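Local coordinates for IL-4-inducing protein (PDB 4EL6), which is a Schistosoma mansoni egg protein that binds IgE through its crystallin fold and triggers antigen-independent basophil activation and interleukin-4 release, at residues P33-P37 and K85-S89. Residue numbers count along the deposited sequence, not the author numbering.
Sequences PPWTP and KGISS
A single antiparallel beta bridge joins two loops of this beta/gamma-crystallin fold that are extended where they meet, at Trp35 and at Gly86-Ile87, one running into strand 39-41, the other into strand 89-95 of the three-stranded sheet. A cis peptide bond precedes Pro33. Pro34 then points toward 85-89, its CB 3.8 Å from Gly86 C and its CG 3.6 Å from Ser88 OG. Trp35 pairs with Ile87 as a hydrogen-bonded pair: Trp35 N donates to Ile87 O at 2.9 Å, and Ile87 N returns to Trp35 O at 2.8 Å. With chi1 m, the indole swings away from 85-89 onto Ile22 and Val24 of strand 21-24. Thr36 lies opposite Gly86, CA to CA 4.7 Å, and its CA makes a CA-H...O contact with Lys85 O at 3.4 Å. Pro37 CD packs 3.8 Å from Ile87 CD1, and both side chains reach Leu11 and Phe79 in the interior. Beyond the bridge, Ser88 and Ser89 form a classic bulge opposite Phe58. At the Lys85 end, one water donates to Pro37 O and Lys85 O, 2.8 Å from each.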
# COMPACT_ATOMS: atom_id res chain seq x y z
N PRO A 33 -10.79 11.17 6.26
CA PRO A 33 -11.46 10.42 5.20
C PRO A 33 -10.45 9.51 4.48
O PRO A 33 -9.24 9.63 4.59
CB PRO A 33 -11.90 11.51 4.22
CG PRO A 33 -10.85 12.53 4.39
CD PRO A 33 -10.49 12.55 5.84
N PRO A 34 -10.99 8.62 3.63
CA PRO A 34 -10.02 7.71 2.96
C PRO A 34 -8.98 8.45 2.07
O PRO A 34 -9.32 9.47 1.49
CB PRO A 34 -10.92 6.78 2.11
CG PRO A 34 -12.28 6.87 2.83
CD PRO A 34 -12.39 8.28 3.36
N TRP A 35 -7.76 7.94 2.01
CA TRP A 35 -6.70 8.51 1.15
C TRP A 35 -6.89 8.14 -0.27
O TRP A 35 -7.13 6.98 -0.54
CB TRP A 35 -5.37 8.04 1.66
CG TRP A 35 -5.03 8.69 2.96
CD1 TRP A 35 -5.87 9.42 3.82
CD2 TRP A 35 -3.74 8.67 3.62
NE1 TRP A 35 -5.16 9.83 4.93
CE2 TRP A 35 -3.89 9.42 4.85
CE3 TRP A 35 -2.50 8.11 3.31
CZ2 TRP A 35 -2.81 9.65 5.70
CZ3 TRP A 35 -1.47 8.32 4.19
CH2 TRP A 35 -1.62 9.07 5.35
N THR A 36 -6.82 9.11 -1.18
CA THR A 36 -7.06 8.87 -2.61
C THR A 36 -5.86 9.25 -3.45
O THR A 36 -5.89 10.26 -4.19
CB THR A 36 -8.30 9.64 -3.06
OG1 THR A 36 -8.11 11.03 -2.71
CG2 THR A 36 -9.54 9.05 -2.40
N PRO A 37 -4.76 8.51 -3.36
CA PRO A 37 -3.57 8.83 -4.13
C PRO A 37 -3.78 8.51 -5.63
O PRO A 37 -4.61 7.67 -6.05
CB PRO A 37 -2.54 7.91 -3.56
CG PRO A 37 -3.33 6.65 -3.19
CD PRO A 37 -4.58 7.25 -2.61
N LYS A 85 -10.51 3.40 -5.15
CA LYS A 85 -9.83 4.70 -5.12
C LYS A 85 -9.37 5.16 -3.75
O LYS A 85 -8.36 5.89 -3.63
CB LYS A 85 -10.70 5.76 -5.73
CG LYS A 85 -11.03 5.52 -7.18
CD LYS A 85 -11.94 6.55 -7.74
CE LYS A 85 -11.95 6.44 -9.30
NZ LYS A 85 -12.92 7.49 -9.73
N GLY A 86 -10.11 4.77 -2.71
CA GLY A 86 -9.90 5.34 -1.40
C GLY A 86 -9.45 4.32 -0.42
O GLY A 86 -10.08 3.24 -0.22
N ILE A 87 -8.30 4.60 0.21
CA ILE A 87 -7.66 3.66 1.15
C ILE A 87 -8.09 4.03 2.57
O ILE A 87 -7.90 5.21 3.01
CB ILE A 87 -6.16 3.76 1.07
CG1 ILE A 87 -5.68 3.51 -0.38
CG2 ILE A 87 -5.50 2.72 2.02
CD1 ILE A 87 -4.29 4.05 -0.63
N SER A 88 -8.67 3.07 3.27
CA SER A 88 -9.15 3.24 4.65
C SER A 88 -8.25 2.61 5.69
O SER A 88 -8.38 2.98 6.85
CB SER A 88 -10.60 2.78 4.85
OG SER A 88 -11.46 3.68 4.22
N SER A 89 -7.43 1.63 5.32
CA SER A 89 -6.41 1.08 6.26
C SER A 89 -5.29 0.48 5.45
O SER A 89 -5.44 0.10 4.26
CB SER A 89 -7.00 0.11 7.28
OG SER A 89 -7.63 -1.06 6.71
O HOH W 1 -7.37 7.28 -5.85